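Long-range contacts in halogenase PltM (Pseudomonas fluorescens, PDB 6BZN), which halogenates phenolic compounds with chloride, bromide or iodide, probably as a flavoprotein that uses FAD: residues F110-H115 and H125-P130; L42-L47 and R80-E85; L205-G210 and R327-V332; S54-R59 and R159-I164; V99-C104 and Q268-L273. One frame throughout, in Å; residues are numbered along the deposited sequence.

In the fold
Along the chain interaction 2 opens first, and interaction 4 crosses it. Interaction 1, a hairpin closed over nine residues, is nested inside the loops of both interaction 4 and interaction 5; interaction 5 in turn crosses interactions 4 and 3. Interactions 2 and 4, with centres 24 Å apart, lie at the ends of helix 33-44 and of parallel strands 49-52 and 157-159, and interaction 4 holds R59 of the FAD site. Interaction 1 forms the outer edge of the mixed sheet, and interaction 5 borders its strand 273-281. Interaction 3 is a small separate strand pair. The crossing loops bring sequence-distant pieces together, and interactions 1, 3 and 4 come close to residues that bind FAD.

Interaction 1. Residues F110-H115 and H125-P130; sequences FSFAWH and HLVAPP
H125 meets W114 where the hairpin of strands 109-114 and 126-131 opens into its connecting loop. The indole turns its edge to the imidazole face in an offset edge-to-face pair, the planes at 74° and W114 CE3 3.6 Å from H125 ND1. W114 runs beside H125 because its chi1 of -180° turns the indole away from its own backbone N; NE1 is held by F407 O. A water links H125 ND1 to W114 O, and W114 N donates to H125 O at 3.0 Å. L126 follows as the non-hydrogen-bonded antiparallel partner of A113; its CD1 rests 3.7 Å from A113 CB, the small methyl suiting so close a neighbour. V127 is the hydrogen-bonded partner of F112. F112 N gives a bond of 2.9 Å to V127 O, and V127 N returns one to F112 O. On their face, V127 CG2 lies 3.9 Å from F112 CD1, V127 also packs on W413, and H250 stacks on the F112 ring. A128 sits across from S111, CB to CB 3.7 Å; the S111 hydroxyl bonds to S247. P129, which has no N-H to give, brings CD within 3.4 Å of F110 O, and a water spans F110 N and P129 O. F110 O has no N-H donor, though A128 CA-H points at it. The F110 side chain is about 4 Å from those of A65 and S351, FAD-binding residues. Backbone bonds therefore set the register, while buried apolar groups fill the faces and bring this sheet edge to the flavin site.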
# COMPACT_ATOMS: atom_id res chain seq x y z
N PHE A 110 -5.34 9.87 -7.56
CA PHE A 110 -3.98 9.66 -8.05
C PHE A 110 -3.83 10.45 -9.34
O PHE A 110 -4.72 10.40 -10.19
CB PHE A 110 -3.71 8.18 -8.35
CG PHE A 110 -3.42 7.28 -7.14
CD1 PHE A 110 -3.22 7.79 -5.85
CD2 PHE A 110 -3.28 5.91 -7.32
CE1 PHE A 110 -2.92 6.93 -4.78
CE2 PHE A 110 -3.01 5.05 -6.25
CZ PHE A 110 -2.82 5.56 -4.98
N SER A 111 -2.74 11.19 -9.49
CA SER A 111 -2.45 11.89 -10.73
C SER A 111 -1.09 11.44 -11.25
O SER A 111 -0.18 11.09 -10.47
CB SER A 111 -2.48 13.40 -10.54
OG SER A 111 -1.51 13.82 -9.61
N PHE A 112 -0.96 11.45 -12.57
CA PHE A 112 0.24 10.97 -13.25
C PHE A 112 0.63 11.98 -14.31
O PHE A 112 -0.20 12.31 -15.14
CB PHE A 112 -0.01 9.60 -13.90
CG PHE A 112 -0.45 8.55 -12.92
CD1 PHE A 112 -1.78 8.41 -12.57
CD2 PHE A 112 0.48 7.72 -12.30
CE1 PHE A 112 -2.18 7.46 -11.65
CE2 PHE A 112 0.09 6.77 -11.38
CZ PHE A 112 -1.24 6.62 -11.05
N ALA A 113 1.86 12.48 -14.26
CA ALA A 113 2.39 13.40 -15.27
C ALA A 113 3.64 12.77 -15.86
O ALA A 113 4.54 12.35 -15.12
CB ALA A 113 2.73 14.74 -14.64
N TRP A 114 3.69 12.67 -17.19
CA TRP A 114 4.74 11.94 -17.90
C TRP A 114 5.79 12.92 -18.43
O TRP A 114 5.47 14.06 -18.80
CB TRP A 114 4.13 11.11 -19.03
CG TRP A 114 5.10 10.29 -19.84
CD1 TRP A 114 5.54 9.02 -19.57
CD2 TRP A 114 5.75 10.70 -21.03
NE1 TRP A 114 6.43 8.62 -20.54
CE2 TRP A 114 6.57 9.62 -21.45
CE3 TRP A 114 5.72 11.87 -21.81
CZ2 TRP A 114 7.35 9.68 -22.61
CZ3 TRP A 114 6.49 11.93 -22.96
CH2 TRP A 114 7.30 10.84 -23.35
N HIS A 115 7.03 12.46 -18.46
CA HIS A 115 8.19 13.26 -18.89
C HIS A 115 9.14 12.42 -19.68
O HIS A 115 9.11 11.19 -19.59
CB HIS A 115 8.94 13.80 -17.70
CG HIS A 115 8.06 14.46 -16.70
ND1 HIS A 115 7.74 15.80 -16.76
CD2 HIS A 115 7.36 13.95 -15.66
CE1 HIS A 115 6.92 16.09 -15.78
NE2 HIS A 115 6.66 14.99 -15.11
N HIS A 125 0.16 15.77 -20.94
CA HIS A 125 0.57 14.38 -20.68
C HIS A 125 0.28 14.03 -19.23
O HIS A 125 1.20 13.62 -18.49
CB HIS A 125 2.05 14.19 -21.02
CG HIS A 125 2.35 14.34 -22.47
ND1 HIS A 125 3.62 14.57 -22.96
CD2 HIS A 125 1.54 14.29 -23.56
CE1 HIS A 125 3.58 14.65 -24.27
NE2 HIS A 125 2.33 14.47 -24.66
N LEU A 126 -1.00 14.17 -18.86
CA LEU A 126 -1.53 13.94 -17.51
C LEU A 126 -2.76 13.03 -17.55
O LEU A 126 -3.59 13.14 -18.45
CB LEU A 126 -1.99 15.26 -16.87
CG LEU A 126 -1.03 16.10 -16.05
CD1 LEU A 126 0.26 16.35 -16.81
CD2 LEU A 126 -1.71 17.41 -15.66
N VAL A 127 -2.89 12.16 -16.56
CA VAL A 127 -4.17 11.51 -16.26
C VAL A 127 -4.40 11.62 -14.76
O VAL A 127 -3.45 11.57 -13.97
CB VAL A 127 -4.26 10.02 -16.72
CG1 VAL A 127 -4.21 9.91 -18.24
CG2 VAL A 127 -3.17 9.15 -16.11
N ALA A 128 -5.66 11.80 -14.38
CA ALA A 128 -6.01 11.90 -12.96
C ALA A 128 -7.48 11.55 -12.77
O ALA A 128 -8.33 12.40 -12.93
CB ALA A 128 -5.71 13.30 -12.43
N PRO A 129 -7.78 10.28 -12.46
CA PRO A 129 -9.17 9.93 -12.22
C PRO A 129 -9.57 10.30 -10.79
O PRO A 129 -8.99 9.77 -9.86
CB PRO A 129 -9.21 8.41 -12.43
CG PRO A 129 -7.79 7.94 -12.26
CD PRO A 129 -6.88 9.10 -12.45
N PRO A 130 -10.52 11.23 -10.61
CA PRO A 130 -10.80 11.69 -9.26
C PRO A 130 -11.65 10.76 -8.41
O PRO A 130 -12.43 9.95 -8.93
CB PRO A 130 -11.51 13.03 -9.47
CG PRO A 130 -12.03 13.02 -10.84
CD PRO A 130 -11.32 11.96 -11.62
O HOH W 1 -7.32 8.08 -8.62
O HOH W 2 5.59 15.53 -21.27

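Interaction 2. Residues L42-L47 and R80-E85; sequences LAKSGL and RFDIPE
K44 and D82 carry the polar part of this contact, a loose salt bridge in which K44 NZ stands 3.5 Å from D82 OD2. At that length the hydrogen bond is weak, as is the second one from K44 NZ to D82 O. A water does better: it accepts from K44 NZ at 2.9 Å and donates to D82 O, so the ammonium group reaches the backbone mainly through solvent. D82 has positive phi, the first residue to leave the helix before it, and this turn presents both its carbonyl and its carboxylate to the lysine. A long flexible lysine suits such an exposed, hydrated place. Its CG, set anti to the backbone N (chi1 169°), comes 3.5 Å from F81 O; the bend at chi2 then sends the rest of the chain on toward D82. K44 CB lies 3.8 Å from I83 CD1, the two side chains running alongside in opposite senses. S45 OG comes within 3.7 Å of F81 CD1, although its hydrogen bond goes back to V41 O in its own helix. G46 then ends helix 33-44 in a Schellman motif, with positive phi and L47 N bonded to L42 O. The contact thus joins the C-terminal end of helix 33-44 to the turn between helices 68-81 and 84-88. F81 also packs on A365 of helix 352-374, and I83 on I150 of helix 140-153.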
# COMPACT_ATOMS: atom_id res chain seq x y z
N LEU A 42 -7.48 -8.13 18.52
CA LEU A 42 -7.33 -9.34 19.31
C LEU A 42 -7.56 -9.06 20.80
O LEU A 42 -8.29 -9.82 21.45
CB LEU A 42 -5.97 -9.98 19.08
CG LEU A 42 -5.72 -10.48 17.66
CD1 LEU A 42 -4.33 -11.07 17.57
CD2 LEU A 42 -6.72 -11.49 17.17
N ALA A 43 -7.00 -7.97 21.32
CA ALA A 43 -7.19 -7.61 22.73
C ALA A 43 -8.68 -7.30 23.01
O ALA A 43 -9.25 -7.76 24.01
CB ALA A 43 -6.33 -6.42 23.12
N LYS A 44 -9.30 -6.53 22.12
CA LYS A 44 -10.74 -6.25 22.20
C LYS A 44 -11.58 -7.53 22.31
O LYS A 44 -12.56 -7.58 23.07
CB LYS A 44 -11.16 -5.43 20.99
CG LYS A 44 -12.67 -5.28 20.77
CD LYS A 44 -13.33 -4.46 21.86
CE LYS A 44 -14.84 -4.55 21.71
NZ LYS A 44 -15.48 -3.28 22.15
N SER A 45 -11.16 -8.56 21.56
CA SER A 45 -11.90 -9.82 21.44
C SER A 45 -11.65 -10.83 22.57
O SER A 45 -12.20 -11.94 22.52
CB SER A 45 -11.51 -10.47 20.11
OG SER A 45 -11.80 -9.60 19.03
N GLY A 46 -10.82 -10.48 23.55
CA GLY A 46 -10.61 -11.30 24.76
C GLY A 46 -9.27 -12.03 24.85
O GLY A 46 -9.10 -12.89 25.74
N LEU A 47 -8.32 -11.72 23.96
CA LEU A 47 -6.98 -12.31 24.03
C LEU A 47 -6.00 -11.41 24.80
O LEU A 47 -6.13 -10.19 24.78
CB LEU A 47 -6.41 -12.59 22.63
CG LEU A 47 -7.23 -13.47 21.69
CD1 LEU A 47 -6.40 -13.91 20.49
CD2 LEU A 47 -7.81 -14.68 22.40
N ARG A 80 -16.17 -4.77 12.02
CA ARG A 80 -16.02 -6.20 12.34
C ARG A 80 -15.66 -6.43 13.81
O ARG A 80 -16.10 -7.42 14.39
CB ARG A 80 -14.97 -6.84 11.43
CG ARG A 80 -14.59 -8.28 11.74
CD ARG A 80 -15.79 -9.20 11.56
NE ARG A 80 -15.44 -10.58 11.85
CZ ARG A 80 -15.33 -11.11 13.07
NH1 ARG A 80 -15.54 -10.37 14.15
NH2 ARG A 80 -15.03 -12.40 13.20
N PHE A 81 -14.88 -5.53 14.41
CA PHE A 81 -14.44 -5.71 15.80
C PHE A 81 -14.97 -4.65 16.77
O PHE A 81 -14.57 -4.65 17.93
CB PHE A 81 -12.90 -5.83 15.85
CG PHE A 81 -12.38 -7.02 15.12
CD1 PHE A 81 -12.48 -8.28 15.68
CD2 PHE A 81 -11.83 -6.90 13.84
CE1 PHE A 81 -12.04 -9.41 14.99
CE2 PHE A 81 -11.37 -8.02 13.16
CZ PHE A 81 -11.48 -9.28 13.73
N ASP A 82 -15.88 -3.79 16.31
CA ASP A 82 -16.50 -2.75 17.15
C ASP A 82 -15.44 -1.86 17.83
O ASP A 82 -15.46 -1.68 19.04
CB ASP A 82 -17.47 -3.37 18.18
CG ASP A 82 -18.18 -2.30 19.06
OD1 ASP A 82 -18.58 -1.24 18.51
OD2 ASP A 82 -18.32 -2.52 20.30
N ILE A 83 -14.51 -1.34 17.04
CA ILE A 83 -13.58 -0.34 17.52
C ILE A 83 -13.75 0.89 16.64
O ILE A 83 -13.09 1.00 15.60
CB ILE A 83 -12.11 -0.84 17.50
CG1 ILE A 83 -12.00 -2.17 18.25
CG2 ILE A 83 -11.23 0.21 18.14
CD1 ILE A 83 -10.60 -2.76 18.34
N PRO A 84 -14.62 1.83 17.05
CA PRO A 84 -14.83 3.04 16.24
C PRO A 84 -13.59 3.83 15.81
O PRO A 84 -13.58 4.38 14.70
CB PRO A 84 -15.70 3.92 17.15
CG PRO A 84 -16.42 2.97 18.02
CD PRO A 84 -15.58 1.74 18.16
N GLU A 85 -12.58 3.94 16.68
CA GLU A 85 -11.41 4.77 16.38
C GLU A 85 -10.63 4.29 15.17
O GLU A 85 -9.94 5.09 14.55
CB GLU A 85 -10.45 4.92 17.59
CG GLU A 85 -10.95 5.89 18.66
CD GLU A 85 -9.88 6.30 19.67
OE1 GLU A 85 -8.94 5.51 19.94
OE2 GLU A 85 -9.99 7.44 20.21
O HOH W 3 -14.17 -0.77 21.46

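Interaction 3. Residues L205-G210 and R327-V332; sequences LRTTEG and RSVQNV
The guanidinium of R327 has T207 CG2 over one face, 3.7 Å above its plane, and E209 O at its edge. Two nitrogens grip that one carbonyl oxygen side-on: R327 NE lies 2.8 Å from E209 O, nearly along its C=O axis, whereas R327 NH2 approaches from above the carbonyl plane at 3.1 Å. R327 NH2 also meets the carboxylate of E209 in a salt bridge, 3.0 Å to E209 OE2. As a hydrogen bond it is weak, bent to 129° at the hydrogen; carboxylate and guanidinium planes stand 81° apart. R327 puts CG between its backbone N and carbonyl carbon (chi1 65°) and stretches from there to NE, which lays it alongside T207. An alanine at R327 is likely to leave E209 O without its two donors, E209 without its opposite charge and T207 CG2 facing a gap. Beneath these side chains runs a two-stranded antiparallel sheet, 206-207 with 327-328, in which T207 and R327 exchange backbone hydrogen bonds in both directions. T207 OG1 accepts from E209 N at 2.9 Å, an ST turn that bends the chain so that E209 faces the arginine. On the other face of the sheet, R206 NE and S328 OG share a water. R206 donates to A342 O and Q195 O and makes a cation-pi contact with Y326, an FAD-binding residue; S328 OG bonds to T343 O. Past the strands, V329 N donates to L205 O. The branched end of L205 divides its contacts, CD2 4.0 Å from V329 CG2 and CD1 3.4 Å from Q330 O.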
# COMPACT_ATOMS: atom_id res chain seq x y z
N LEU A 205 12.04 -18.14 4.51
CA LEU A 205 10.94 -18.11 3.53
C LEU A 205 11.07 -17.03 2.45
O LEU A 205 10.40 -17.11 1.44
CB LEU A 205 9.59 -17.98 4.24
CG LEU A 205 9.35 -18.99 5.37
CD1 LEU A 205 8.19 -18.58 6.26
CD2 LEU A 205 9.13 -20.36 4.79
N ARG A 206 11.94 -16.03 2.66
CA ARG A 206 12.04 -14.91 1.73
C ARG A 206 12.95 -15.18 0.54
O ARG A 206 14.00 -15.82 0.67
CB ARG A 206 12.50 -13.66 2.46
CG ARG A 206 12.38 -12.42 1.61
CD ARG A 206 12.70 -11.19 2.41
NE ARG A 206 11.67 -10.92 3.41
CZ ARG A 206 11.67 -9.86 4.20
NH1 ARG A 206 12.65 -8.97 4.10
NH2 ARG A 206 10.69 -9.70 5.10
N THR A 207 12.55 -14.67 -0.62
CA THR A 207 13.34 -14.78 -1.85
C THR A 207 12.99 -13.63 -2.79
O THR A 207 11.94 -13.01 -2.65
CB THR A 207 13.07 -16.13 -2.57
OG1 THR A 207 13.92 -16.25 -3.71
CG2 THR A 207 11.64 -16.24 -3.02
N THR A 208 13.90 -13.35 -3.72
CA THR A 208 13.64 -12.48 -4.85
C THR A 208 13.46 -13.27 -6.15
O THR A 208 13.20 -12.67 -7.20
CB THR A 208 14.76 -11.44 -5.03
OG1 THR A 208 16.01 -12.10 -5.26
CG2 THR A 208 14.87 -10.56 -3.78
N GLU A 209 13.58 -14.60 -6.09
CA GLU A 209 13.44 -15.44 -7.28
C GLU A 209 12.05 -15.25 -7.85
O GLU A 209 11.08 -15.22 -7.10
CB GLU A 209 13.65 -16.92 -6.94
CG GLU A 209 13.76 -17.87 -8.14
CD GLU A 209 12.44 -18.25 -8.82
OE1 GLU A 209 12.48 -18.54 -10.04
OE2 GLU A 209 11.36 -18.27 -8.18
N GLY A 210 11.96 -15.12 -9.17
CA GLY A 210 10.68 -15.06 -9.85
C GLY A 210 9.99 -13.69 -9.88
O GLY A 210 8.92 -13.58 -10.46
N ARG A 327 9.44 -11.53 -2.02
CA ARG A 327 8.26 -12.35 -1.78
C ARG A 327 8.66 -13.49 -0.85
O ARG A 327 9.83 -13.61 -0.49
CB ARG A 327 7.68 -12.87 -3.09
CG ARG A 327 8.57 -13.83 -3.85
CD ARG A 327 7.89 -14.42 -5.08
NE ARG A 327 8.76 -15.47 -5.61
CZ ARG A 327 8.68 -16.77 -5.32
NH1 ARG A 327 7.73 -17.28 -4.53
NH2 ARG A 327 9.57 -17.59 -5.86
N SER A 328 7.68 -14.29 -0.46
CA SER A 328 7.92 -15.46 0.38
C SER A 328 7.23 -16.69 -0.17
O SER A 328 6.17 -16.60 -0.79
CB SER A 328 7.45 -15.22 1.81
OG SER A 328 8.15 -14.15 2.42
N VAL A 329 7.84 -17.84 0.07
CA VAL A 329 7.30 -19.11 -0.42
C VAL A 329 6.13 -19.62 0.44
O VAL A 329 5.28 -20.38 -0.04
CB VAL A 329 8.41 -20.18 -0.59
CG1 VAL A 329 9.50 -19.69 -1.53
CG2 VAL A 329 9.03 -20.58 0.75
N GLN A 330 6.12 -19.25 1.72
CA GLN A 330 5.04 -19.54 2.67
C GLN A 330 5.03 -18.40 3.66
O GLN A 330 6.03 -17.67 3.77
CB GLN A 330 5.31 -20.83 3.46
CG GLN A 330 5.25 -22.12 2.65
CD GLN A 330 5.42 -23.36 3.54
OE1 GLN A 330 5.97 -23.29 4.63
NE2 GLN A 330 4.94 -24.50 3.05
N ASN A 331 3.94 -18.24 4.38
CA ASN A 331 3.92 -17.26 5.46
C ASN A 331 3.08 -17.59 6.67
O ASN A 331 2.89 -16.74 7.53
CB ASN A 331 3.54 -15.88 4.88
CG ASN A 331 2.05 -15.71 4.68
OD1 ASN A 331 1.32 -16.69 4.55
ND2 ASN A 331 1.58 -14.47 4.64
N VAL A 332 2.57 -18.82 6.77
CA VAL A 332 1.87 -19.27 7.96
C VAL A 332 2.42 -20.63 8.35
O VAL A 332 2.89 -21.40 7.50
CB VAL A 332 0.34 -19.35 7.76
CG1 VAL A 332 -0.23 -17.99 7.37
CG2 VAL A 332 -0.04 -20.38 6.71
O HOH W 4 9.51 -13.15 4.23

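Interaction 4. Residues S54-R59 and R159-I164; sequences SAQHPR and RQNIKI
Q56 and N161 project together from their loops, their amides stacked with planes 26° apart and Q56 NE2 3.8 Å from N161 CG. The loops follow parallel strands 49-52 and 157-159 of the Rossmann-type sheet, and the first carries R59 of the FAD site. H57 and Q160 are turned differently. Q160 is modelled in two conformers, and its contacts are less certain for it; they hold for the one described, bent at chi2 (-95°). In that conformer the side chains cross at about a right angle, yet ring and amide are almost coplanar, 10° apart, so Q160 OE1 meets the edge of the imidazole, 3.2 Å from H57 CD2. OE1 also accepts from H57 N at 3.0 Å, nearly in line with its C=O bond. A glutamine suits this place because its NE2 can then donate to S31 OG, while H57 NE2 bonds to S31 O in the glycine-rich turn. Between the two pairs the backbones join: N161 N donates to A55 O from well above the carbonyl plane, as N161 turns with positive phi. Farther along, S54 CA stands 3.2 Å from I162 O, and one water donates to both S54 O and I162 O.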
# COMPACT_ATOMS: atom_id res chain seq x y z
N SER A 54 11.62 -3.34 18.55
CA SER A 54 12.99 -2.88 18.80
C SER A 54 13.09 -1.36 18.69
O SER A 54 13.98 -0.74 19.27
CB SER A 54 14.00 -3.54 17.87
OG SER A 54 13.70 -3.26 16.52
N ALA A 55 12.17 -0.76 17.93
CA ALA A 55 12.13 0.69 17.78
C ALA A 55 11.24 1.29 18.87
O ALA A 55 10.71 0.57 19.73
CB ALA A 55 11.60 1.04 16.40
N GLN A 56 11.10 2.61 18.84
CA GLN A 56 10.14 3.28 19.70
C GLN A 56 9.41 4.42 18.99
O GLN A 56 9.90 4.95 18.01
CB GLN A 56 10.81 3.78 20.98
CG GLN A 56 12.02 4.67 20.84
CD GLN A 56 12.84 4.72 22.13
OE1 GLN A 56 12.28 4.64 23.23
NE2 GLN A 56 14.16 4.80 21.99
N HIS A 57 8.23 4.74 19.48
CA HIS A 57 7.46 5.87 18.96
C HIS A 57 7.95 7.13 19.67
O HIS A 57 8.36 7.05 20.82
CB HIS A 57 5.96 5.67 19.20
CG HIS A 57 5.37 4.56 18.40
ND1 HIS A 57 4.84 4.75 17.15
CD2 HIS A 57 5.27 3.23 18.66
CE1 HIS A 57 4.40 3.59 16.68
NE2 HIS A 57 4.66 2.66 17.57
N PRO A 58 7.92 8.29 19.00
CA PRO A 58 7.51 8.45 17.62
C PRO A 58 8.61 8.03 16.65
O PRO A 58 9.79 8.15 16.95
CB PRO A 58 7.28 9.96 17.52
CG PRO A 58 8.34 10.51 18.41
CD PRO A 58 8.35 9.57 19.59
N ARG A 59 8.22 7.56 15.47
CA ARG A 59 9.21 7.33 14.42
C ARG A 59 8.63 7.50 13.03
O ARG A 59 7.46 7.30 12.80
CB ARG A 59 9.88 5.96 14.58
CG ARG A 59 9.10 4.77 14.06
CD ARG A 59 7.81 4.48 14.81
NE ARG A 59 7.37 3.11 14.48
CZ ARG A 59 7.65 2.00 15.18
NH1 ARG A 59 8.31 2.03 16.34
NH2 ARG A 59 7.21 0.82 14.74
N ARG A 159 5.96 -3.50 24.73
CA ARG A 159 7.33 -3.23 25.17
C ARG A 159 8.08 -2.71 23.95
O ARG A 159 8.22 -3.43 22.95
CB ARG A 159 8.01 -4.47 25.73
CG ARG A 159 7.23 -5.12 26.85
CD ARG A 159 8.01 -6.25 27.51
NE ARG A 159 7.10 -7.14 28.23
CZ ARG A 159 7.47 -8.20 28.95
NH1 ARG A 159 8.74 -8.54 29.07
NH2 ARG A 159 6.53 -8.93 29.54
N GLN A 160 8.54 -1.47 24.08
CA GLN A 160 9.31 -0.75 23.07
C GLN A 160 10.79 -0.83 23.38
O GLN A 160 11.18 -1.14 24.50
CB GLN A 160 8.92 0.73 23.11
CG GLN A 160 7.44 0.99 22.94
CD GLN A 160 7.09 1.29 21.50
OE1 GLN A 160 7.28 2.42 21.05
NE2 GLN A 160 6.59 0.29 20.78
N ASN A 161 11.61 -0.52 22.37
CA ASN A 161 13.06 -0.45 22.54
C ASN A 161 13.68 -1.73 23.12
O ASN A 161 14.63 -1.67 23.90
CB ASN A 161 13.41 0.78 23.41
CG ASN A 161 14.84 1.23 23.22
OD1 ASN A 161 15.42 1.05 22.15
ND2 ASN A 161 15.41 1.83 24.26
N ILE A 162 13.12 -2.89 22.75
CA ILE A 162 13.59 -4.19 23.27
C ILE A 162 14.49 -4.85 22.25
O ILE A 162 14.59 -4.41 21.11
CB ILE A 162 12.45 -5.15 23.73
CG1 ILE A 162 11.38 -5.39 22.67
CG2 ILE A 162 11.80 -4.62 25.00
CD1 ILE A 162 11.82 -6.23 21.48
N LYS A 163 15.17 -5.90 22.67
CA LYS A 163 16.00 -6.69 21.79
C LYS A 163 15.57 -8.14 21.93
O LYS A 163 15.66 -8.71 23.02
CB LYS A 163 17.49 -6.49 22.14
CG LYS A 163 18.49 -7.36 21.37
CD LYS A 163 18.22 -7.40 19.87
CE LYS A 163 19.49 -7.60 19.05
NZ LYS A 163 20.13 -8.93 19.24
N ILE A 164 15.06 -8.71 20.85
CA ILE A 164 14.68 -10.11 20.81
C ILE A 164 15.96 -10.91 20.59
O ILE A 164 16.65 -10.69 19.61
CB ILE A 164 13.68 -10.40 19.68
CG1 ILE A 164 12.34 -9.72 19.99
CG2 ILE A 164 13.47 -11.91 19.51
CD1 ILE A 164 11.46 -9.54 18.77
O HOH W 5 16.34 -2.11 20.52
O HOH W 6 7.97 4.79 22.71

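Interaction 5. Residues V99-C104 and Q268-L273; sequences VGSSAC and QGTNQL
N271 reaches S102 O with CB, CG and the ND2 branch. Its CB stands 3.5 Å from S102 O, and CG is 3.7 Å from the same oxygen. At the tip, ND2 donates to S102 O at 3.0 Å, in the carbonyl plane and within 9° of the amide's own plane, a nearly straight bond. CG lies anti to the backbone N (chi1 -163°), which directs the amide toward S102 O. The other branch, OD1, turns back into its own segment and accepts from L273 N at 2.9 Å. An amide is apt here because it can donate across the contact and accept at home. An aspartate in its place, with no N-H to give, would probably leave S102 O without its donor and facing a carboxylate oxygen. One residue earlier, T270 OG1 sits between two serine hydroxyls, 2.6 Å from S102 OG and 2.8 Å from S101 OG. It is hydrogen-bonded to both; such a cluster suits short hydroxylated residues, since each hydroxyl can act as donor or acceptor. T270 N adds a bond to S101 O, which it approaches from 58° above the carbonyl plane. Beside it G269 CA passes 3.3 Å from S101 O. A water accepts from N271 N. N271 is also packed against F139 and F263. The contact is thus a polar one between two surface loops that each lead into a strand: the serines occupy a type I beta turn, G100 to A103, ahead of strand 104-107, and N271 forms an Asx turn just before strand 273-281.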
# COMPACT_ATOMS: atom_id res chain seq x y z
N VAL A 99 -6.97 12.52 15.64
CA VAL A 99 -5.56 12.18 15.76
C VAL A 99 -4.76 13.46 15.97
O VAL A 99 -3.95 13.56 16.90
CB VAL A 99 -5.02 11.43 14.52
CG1 VAL A 99 -3.55 11.08 14.72
CG2 VAL A 99 -5.83 10.17 14.26
N GLY A 100 -4.98 14.43 15.09
CA GLY A 100 -4.37 15.74 15.22
C GLY A 100 -4.24 16.43 13.89
O GLY A 100 -4.19 15.79 12.83
N SER A 101 -4.15 17.75 13.94
CA SER A 101 -4.18 18.54 12.71
C SER A 101 -2.91 18.37 11.84
O SER A 101 -2.94 18.68 10.65
CB SER A 101 -4.43 20.02 13.00
OG SER A 101 -3.45 20.55 13.87
N SER A 102 -1.82 17.88 12.42
CA SER A 102 -0.62 17.60 11.63
C SER A 102 -0.59 16.16 11.06
O SER A 102 0.35 15.81 10.34
CB SER A 102 0.62 17.86 12.46
OG SER A 102 0.74 19.25 12.77
N ALA A 103 -1.62 15.36 11.34
CA ALA A 103 -1.53 13.91 11.11
C ALA A 103 -1.80 13.46 9.67
O ALA A 103 -1.53 12.31 9.33
CB ALA A 103 -2.44 13.17 12.08
N CYS A 104 -2.33 14.35 8.83
CA CYS A 104 -2.52 14.00 7.43
C CYS A 104 -2.62 15.20 6.51
O CYS A 104 -2.86 16.34 6.93
CB CYS A 104 -3.76 13.13 7.24
SG CYS A 104 -5.32 14.01 7.47
N GLN A 268 -7.61 22.74 6.94
CA GLN A 268 -7.42 22.64 8.40
C GLN A 268 -6.17 21.88 8.93
O GLN A 268 -6.06 21.64 10.13
CB GLN A 268 -8.68 22.05 9.05
CG GLN A 268 -9.92 22.91 8.88
CD GLN A 268 -10.88 22.32 7.88
OE1 GLN A 268 -11.45 21.24 8.12
NE2 GLN A 268 -11.08 22.99 6.75
N GLY A 269 -5.24 21.53 8.05
CA GLY A 269 -4.00 20.86 8.42
C GLY A 269 -2.95 21.84 8.90
O GLY A 269 -3.00 23.02 8.56
N THR A 270 -2.03 21.36 9.73
CA THR A 270 -0.91 22.17 10.19
C THR A 270 0.45 21.63 9.77
O THR A 270 1.46 22.29 10.01
CB THR A 270 -0.94 22.29 11.72
OG1 THR A 270 -1.18 20.99 12.30
CG2 THR A 270 -2.03 23.26 12.15
N ASN A 271 0.49 20.48 9.13
CA ASN A 271 1.78 19.90 8.77
C ASN A 271 2.37 20.71 7.63
O ASN A 271 1.65 21.06 6.71
CB ASN A 271 1.60 18.43 8.38
CG ASN A 271 2.90 17.66 8.38
OD1 ASN A 271 3.92 18.13 7.90
ND2 ASN A 271 2.86 16.45 8.90
N GLN A 272 3.66 21.04 7.70
CA GLN A 272 4.34 21.82 6.65
C GLN A 272 5.04 20.97 5.59
O GLN A 272 5.51 21.50 4.58
CB GLN A 272 5.37 22.75 7.27
CG GLN A 272 4.78 23.77 8.24
CD GLN A 272 5.88 24.61 8.88
OE1 GLN A 272 6.65 25.25 8.17
NE2 GLN A 272 5.97 24.58 10.20
N LEU A 273 5.12 19.67 5.82
CA LEU A 273 5.98 18.82 5.03
C LEU A 273 5.28 18.24 3.83
O LEU A 273 4.04 18.16 3.77
CB LEU A 273 6.52 17.68 5.90
CG LEU A 273 7.34 18.11 7.12
CD1 LEU A 273 7.58 16.90 8.02
CD2 LEU A 273 8.66 18.75 6.67
O HOH W 7 -1.67 18.66 8.20